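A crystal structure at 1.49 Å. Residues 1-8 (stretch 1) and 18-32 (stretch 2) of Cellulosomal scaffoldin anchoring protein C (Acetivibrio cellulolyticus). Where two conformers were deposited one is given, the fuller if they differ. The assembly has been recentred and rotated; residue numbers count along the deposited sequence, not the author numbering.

Stretch 1 1-8: MLQVDIGS
Stretch 2, residues 18-32: SVPITFTNVPKSGIY

Strands 3-6 and 18-24 run antiparallel, their N-to-C directions 165° apart and their axes 4.7 Å apart at closest approach. Register follows from the bridges: Gln3 faces Thr24 and Asp5 faces Thr22 as hydrogen-bonded pairs (CA-CA 5.1 Å), whereas Val4-Phe23 and Ile6-Ile21 are non-hydrogen-bonded pairs. Reciprocal bonds fix it: Gln3 N to Thr24 O 2.9 Å, Thr24 N to Gln3 O 2.8 Å, and both Asp5 N to Thr22 O and Thr22 N to Asp5 O 2.9 Å. Gly7 N extends the ladder to Pro20 O (2.9 Å); an ideal CB on Gly7 would lie 2.9 Å from Pro20 CG, a clash.

Extended backbones alternate the side chains. On the apolar face, Val4, Ile6, Ile21 and Phe23 are buried and pack by van der Waals contact. Val4 (chi1 t) sets CG1 3.8 Å from Ile21 CG2 (Ile21 mt) and CG2 4.0 Å from Phe23 CD1, oblique to the ring (chi1 m, chi2 -10°). Ile6 (mt) brings CG2 within 3.4 Å of Val19 CG1 (chi1 t). Leu2, tp, reaches Val26 CG2 through CD1 (3.9 Å) and Ile31 CD1 through CD2 (4.1 Å).

The opposite face is polar and partly exposed, carrying Gln3 (mt), Asp5, Thr22 and Thr24. With Thr24 at m, OG1 meets a water that donates to Gln3 O, each 3.0 Å away. Asp5 at t and Thr22 at m meet through a second water, 2.8 Å from Asp5 OD2, 2.7 Å from Thr22 OG1 and 2.9 Å from Pro20 O. Beyond the strand, Asn25 adopts phi/psi 58/42 and chi1 m, directing ND2 to Met1 O (3.0 Å, 162°).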

ATOM      1  N   MET C   1      14.655  17.987   5.612  1.00 20.71           N
ATOM      2  CA  MET C   1      13.463  17.904   4.718  0.50 19.67           C
ATOM      3  C   MET C   1      12.254  17.516   5.548  1.00 16.99           C
ATOM      4  O   MET C   1      12.410  17.190   6.731  1.00 16.25           O
ATOM      5  CB  MET C   1      13.704  16.878   3.664  0.50 24.62           C
ATOM      6  CG  MET C   1      13.798  15.467   4.165  0.50 27.56           C
ATOM      7  SD  MET C   1      14.880  14.641   3.024  0.50 39.53           S
ATOM      8  CE  MET C   1      16.428  15.408   3.567  0.50 25.74           C
ATOM      9  N   LEU C   2      11.088  17.687   4.931  1.00 12.52           N
ATOM     10  CA  LEU C   2       9.825  17.318   5.628  1.00 13.59           C
ATOM     11  C   LEU C   2       9.887  15.846   6.029  1.00 12.57           C
ATOM     12  O   LEU C   2      10.250  15.001   5.200  1.00 13.36           O
ATOM     13  CB  LEU C   2       8.738  17.512   4.593  1.00 13.16           C
ATOM     14  CG  LEU C   2       7.327  17.117   5.058  1.00 11.52           C
ATOM     15  CD1 LEU C   2       6.835  17.891   6.261  1.00 12.57           C
ATOM     16  CD2 LEU C   2       6.304  17.250   3.896  1.00 13.44           C
ATOM     17  N   GLN C   3       9.470  15.608   7.285  1.00 12.17           N
ATOM     18  CA  GLN C   3       9.482  14.201   7.822  1.00 13.10           C
ATOM     19  C   GLN C   3       8.082  13.950   8.340  1.00 12.77           C
ATOM     20  O   GLN C   3       7.534  14.698   9.183  1.00 14.12           O
ATOM     21  CB  GLN C   3      10.482  14.119   8.990  1.00 17.48           C
ATOM     22  CG  GLN C   3      11.955  14.314   8.647  1.00 22.45           C
ATOM     23  CD  GLN C   3      12.808  14.514   9.901  1.00 35.10           C
ATOM     24  OE1 GLN C   3      12.391  14.196  11.035  1.00 40.65           O
ATOM     25  NE2 GLN C   3      13.996  15.079   9.715  1.00 38.29           N
ATOM     26  N   VAL C   4       7.591  12.814   7.859  1.00 11.37           N
ATOM     27  CA  VAL C   4       6.239  12.325   8.343  1.00 11.40           C
ATOM     28  C   VAL C   4       6.525  11.106   9.261  1.00 12.35           C
ATOM     29  O   VAL C   4       7.236  10.168   8.868  1.00 15.07           O
ATOM     30  CB  VAL C   4       5.415  11.925   7.172  1.00 14.28           C
ATOM     31  CG1 VAL C   4       3.985  11.467   7.655  1.00 17.49           C
ATOM     32  CG2 VAL C   4       5.259  13.124   6.240  1.00 16.01           C
ATOM     33  N   ASP C   5       5.932  11.159  10.433  1.00 12.22           N
ATOM     34  CA  ASP C   5       6.161  10.064  11.437  1.00 13.39           C
ATOM     35  C   ASP C   5       4.801   9.440  11.741  1.00 12.75           C
ATOM     36  O   ASP C   5       3.887  10.174  12.195  1.00 12.04           O
ATOM     37  CB  ASP C   5       6.737  10.601  12.665  1.00 16.23           C
ATOM     38  CG  ASP C   5       7.044   9.524  13.652  1.00 25.37           C
ATOM     39  OD1 ASP C   5       8.130   8.930  13.586  1.00 30.98           O
ATOM     40  OD2 ASP C   5       6.131   9.259  14.567  1.00 20.98           O
ATOM     41  N   ILE C   6       4.699   8.118  11.595  1.00 12.21           N
ATOM     42  CA  ILE C   6       3.534   7.332  12.128  1.00 10.53           C
ATOM     43  C   ILE C   6       3.957   6.864  13.498  1.00 11.41           C
ATOM     44  O   ILE C   6       4.952   6.073  13.616  1.00 11.93           O
ATOM     45  CB  ILE C   6       3.186   6.188  11.200  1.00  9.59           C
ATOM     46  CG1 ILE C   6       2.815   6.691   9.778  1.00 11.02           C
ATOM     47  CG2 ILE C   6       2.075   5.307  11.805  1.00  9.55           C
ATOM     48  CD1 ILE C   6       2.492   5.558   8.860  1.00 12.05           C
ATOM     49  N   GLY C   7       3.326   7.292  14.578  1.00 11.35           N
ATOM     50  CA  GLY C   7       3.742   6.930  15.935  1.00 11.58           C
ATOM     51  C   GLY C   7       3.463   5.455  16.224  1.00 11.25           C
ATOM     52  O   GLY C   7       2.564   4.838  15.626  1.00 15.85           O
ATOM     53  N   SER C   8       4.258   4.912  17.093  1.00 11.08           N
ATOM     54  CA  SER C   8       4.030   3.573  17.579  1.00  9.62           C
ATOM     55  C   SER C   8       3.304   3.629  18.930  1.00 10.23           C
ATOM     56  O   SER C   8       3.315   4.621  19.689  1.00 10.63           O
ATOM     57  CB  SER C   8       5.387   2.922  17.847  1.00 10.13           C
ATOM     58  OG  SER C   8       6.022   2.689  16.515  1.00 11.33           O
ATOM     59  N   SER C  18      -4.266   4.560  19.733  1.00  9.48           N
ATOM     60  CA  SER C  18      -4.226   5.675  18.855  0.50  9.23           C
ATOM     61  C   SER C  18      -2.800   5.854  18.286  1.00  9.22           C
ATOM     62  O   SER C  18      -1.772   5.760  19.034  1.00 10.12           O
ATOM     63  CB  SER C  18      -4.685   6.917  19.577  0.50  8.22           C
ATOM     64  OG  SER C  18      -5.940   6.756  20.163  0.50  7.82           O
ATOM     65  N   VAL C  19      -2.799   6.090  16.980  1.00  9.12           N
ATOM     66  CA  VAL C  19      -1.569   6.234  16.213  1.00  9.04           C
ATOM     67  C   VAL C  19      -1.565   7.680  15.652  1.00  9.26           C
ATOM     68  O   VAL C  19      -2.252   7.944  14.665  1.00  9.52           O
ATOM     69  CB  VAL C  19      -1.587   5.147  15.083  1.00  9.39           C
ATOM     70  CG1 VAL C  19      -0.439   5.383  14.083  1.00  9.56           C
ATOM     71  CG2 VAL C  19      -1.419   3.745  15.687  1.00  9.45           C
ATOM     72  N   PRO C  20      -0.687   8.540  16.186  1.00  9.36           N
ATOM     73  CA  PRO C  20      -0.572   9.942  15.664  1.00  9.62           C
ATOM     74  C   PRO C  20       0.308   9.986  14.421  1.00 11.07           C
ATOM     75  O   PRO C  20       1.300   9.295  14.327  1.00 11.71           O
ATOM     76  CB  PRO C  20       0.036  10.711  16.828  1.00 11.57           C
ATOM     77  CG  PRO C  20       0.915   9.697  17.529  1.00 15.14           C
ATOM     78  CD  PRO C  20       0.183   8.330  17.364  1.00 11.18           C
ATOM     79  N   ILE C  21      -0.097  10.840  13.495  1.00 10.12           N
ATOM     80  CA  ILE C  21       0.687  11.126  12.313  0.50  9.38           C
ATOM     81  C   ILE C  21       1.202  12.572  12.481  1.00  9.66           C
ATOM     82  O   ILE C  21       0.412  13.537  12.535  1.00 10.93           O
ATOM     83  CB  ILE C  21      -0.070  10.959  10.999  0.50  9.06           C
ATOM     84  CG1 ILE C  21      -0.632   9.524  10.792  0.50  9.27           C
ATOM     85  CG2 ILE C  21       0.811  11.429   9.819  0.50 10.21           C
ATOM     86  CD1 ILE C  21      -1.837   9.414   9.908  0.50 10.08           C
ATOM     87  N   THR C  22       2.535  12.701  12.575  1.00  9.82           N
ATOM     88  CA  THR C  22       3.197  13.967  12.928  0.50 10.63           C
ATOM     89  C   THR C  22       3.985  14.439  11.721  1.00 10.51           C
ATOM     90  O   THR C  22       4.627  13.643  11.025  1.00 11.41           O
ATOM     91  CB  THR C  22       4.175  13.848  14.140  0.50 11.19           C
ATOM     92  OG1 THR C  22       3.490  13.259  15.252  0.50 11.35           O
ATOM     93  CG2 THR C  22       4.860  15.222  14.527  0.50 12.43           C
ATOM     94  N   PHE C  23       3.964  15.739  11.467  1.00  9.74           N
ATOM     95  CA  PHE C  23       4.842  16.309  10.450  1.00 10.39           C
ATOM     96  C   PHE C  23       5.902  17.243  11.135  1.00 10.38           C
ATOM     97  O   PHE C  23       5.598  18.071  12.015  1.00 11.84           O
ATOM     98  CB  PHE C  23       4.052  17.295   9.579  1.00  9.98           C
ATOM     99  CG  PHE C  23       2.960  16.707   8.680  1.00  9.64           C
ATOM    100  CD1 PHE C  23       2.822  15.316   8.498  1.00  9.12           C
ATOM    101  CD2 PHE C  23       2.054  17.570   8.026  1.00  9.75           C
ATOM    102  CE1 PHE C  23       1.785  14.802   7.667  1.00 10.32           C
ATOM    103  CE2 PHE C  23       1.086  17.063   7.147  1.00  9.80           C
ATOM    104  CZ  PHE C  23       0.949  15.684   6.973  1.00 10.07           C
ATOM    105  N   THR C  24       7.145  16.999  10.721  1.00 10.90           N
ATOM    106  CA  THR C  24       8.314  17.737  11.266  0.50 11.94           C
ATOM    107  C   THR C  24       9.018  18.393  10.087  1.00 11.66           C
ATOM    108  O   THR C  24       9.096  17.870   9.020  1.00 12.64           O
ATOM    109  CB  THR C  24       9.191  16.751  12.110  0.50 11.23           C
ATOM    110  OG1 THR C  24       8.449  16.467  13.326  0.50 12.43           O
ATOM    111  CG2 THR C  24      10.501  17.441  12.628  0.50 11.06           C
ATOM    112  N   ASN C  25       9.633  19.561  10.365  1.00 12.38           N
ATOM    113  CA  ASN C  25      10.351  20.352   9.316  1.00 13.44           C
ATOM    114  C   ASN C  25       9.408  20.726   8.155  1.00 10.83           C
ATOM    115  O   ASN C  25       9.719  20.653   6.941  1.00 13.49           O
ATOM    116  CB  ASN C  25      11.561  19.595   8.746  1.00 13.62           C
ATOM    117  CG  ASN C  25      12.544  19.177   9.803  1.00 16.08           C
ATOM    118  OD1 ASN C  25      12.715  19.783  10.827  1.00 19.13           O
ATOM    119  ND2 ASN C  25      13.078  18.017   9.578  1.00 20.91           N
ATOM    120  N   VAL C  26       8.176  21.121   8.555  1.00 11.08           N
ATOM    121  CA  VAL C  26       7.236  21.555   7.518  1.00 11.08           C
ATOM    122  C   VAL C  26       7.796  22.864   6.837  1.00 11.41           C
ATOM    123  O   VAL C  26       8.156  23.759   7.609  1.00 13.26           O
ATOM    124  CB  VAL C  26       5.856  21.812   8.161  1.00 11.05           C
ATOM    125  CG1 VAL C  26       4.844  22.490   7.222  1.00 11.69           C
ATOM    126  CG2 VAL C  26       5.241  20.473   8.709  1.00 12.31           C
ATOM    127  N   PRO C  27       7.676  22.966   5.552  1.00 11.95           N
ATOM    128  CA  PRO C  27       8.217  24.183   4.882  1.00 13.14           C
ATOM    129  C   PRO C  27       7.402  25.363   5.336  1.00 14.05           C
ATOM    130  O   PRO C  27       6.164  25.389   5.313  1.00 13.15           O
ATOM    131  CB  PRO C  27       8.004  23.874   3.392  1.00 13.44           C
ATOM    132  CG  PRO C  27       6.873  22.845   3.346  1.00 15.01           C
ATOM    133  CD  PRO C  27       7.258  21.976   4.547  1.00 14.20           C
ATOM    134  N   LYS C  28       8.136  26.490   5.660  1.00 13.55           N
ATOM    135  CA  LYS C  28       7.401  27.670   6.067  1.00 14.27           C
ATOM    136  C   LYS C  28       6.577  28.340   4.958  1.00 12.38           C
ATOM    137  O   LYS C  28       5.621  29.083   5.262  1.00 14.39           O
ATOM    138  CB  LYS C  28       8.404  28.710   6.708  1.00 14.68           C
ATOM    139  CG  LYS C  28       9.190  28.030   7.853  1.00 17.88           C
ATOM    140  CD  LYS C  28       8.243  27.630   8.953  1.00 18.56           C
ATOM    141  CE  LYS C  28       9.129  27.397  10.217  1.00 23.48           C
ATOM    142  NZ  LYS C  28       8.372  26.728  11.305  1.00 27.92           N
ATOM    143  N   SER C  29       6.932  28.016   3.718  1.00 13.15           N
ATOM    144  CA  SER C  29       6.111  28.530   2.621  1.00 14.32           C
ATOM    145  C   SER C  29       4.788  27.835   2.490  1.00 13.60           C
ATOM    146  O   SER C  29       3.898  28.300   1.766  1.00 14.43           O
ATOM    147  CB  SER C  29       6.915  28.423   1.298  1.00 13.71           C
ATOM    148  OG  SER C  29       7.281  27.134   0.930  1.00 15.89           O
ATOM    149  N   GLY C  30       4.693  26.649   3.110  1.00 12.40           N
ATOM    150  CA  GLY C  30       3.360  26.032   3.224  1.00 11.65           C
ATOM    151  C   GLY C  30       3.153  24.812   2.327  1.00 11.84           C
ATOM    152  O   GLY C  30       3.588  24.788   1.155  1.00 12.68           O
ATOM    153  N   ILE C  31       2.421  23.821   2.900  1.00 10.62           N
ATOM    154  CA  ILE C  31       1.933  22.698   2.121  1.00 10.91           C
ATOM    155  C   ILE C  31       0.513  23.043   1.688  1.00 10.95           C
ATOM    156  O   ILE C  31      -0.360  23.322   2.563  1.00 10.71           O
ATOM    157  CB  ILE C  31       1.902  21.405   2.991  1.00 10.61           C
ATOM    158  CG1 ILE C  31       3.307  21.065   3.546  1.00 10.88           C
ATOM    159  CG2 ILE C  31       1.327  20.285   2.119  1.00 12.21           C
ATOM    160  CD1 ILE C  31       3.254  19.908   4.634  1.00 11.17           C
ATOM    161  N   TYR C  32       0.308  23.133   0.366  1.00 10.47           N
ATOM    162  CA  TYR C  32      -1.005  23.471  -0.165  1.00 10.11           C
ATOM    163  C   TYR C  32      -1.937  22.257  -0.294  1.00  9.61           C
ATOM    164  O   TYR C  32      -3.163  22.413  -0.250  1.00 10.09           O
ATOM    165  CB  TYR C  32      -0.697  24.098  -1.566  1.00 10.47           C
ATOM    166  CG  TYR C  32      -1.880  24.644  -2.313  1.00 10.04           C
ATOM    167  CD1 TYR C  32      -2.615  25.730  -1.762  1.00 10.82           C
ATOM    168  CD2 TYR C  32      -2.307  24.129  -3.512  1.00 11.48           C
ATOM    169  CE1 TYR C  32      -3.671  26.286  -2.485  1.00 12.37           C
ATOM    170  CE2 TYR C  32      -3.364  24.693  -4.271  1.00 10.96           C
ATOM    171  CZ  TYR C  32      -4.042  25.755  -3.725  1.00 11.79           C
ATOM    172  OH  TYR C  32      -5.083  26.343  -4.406  1.00 13.10           O
TER
HETATM  173  O   HOH W   1       7.455  13.922  12.116  1.00 16.94           O
HETATM  174  O   HOH W   2       3.765  10.596  15.201  1.00 13.15           O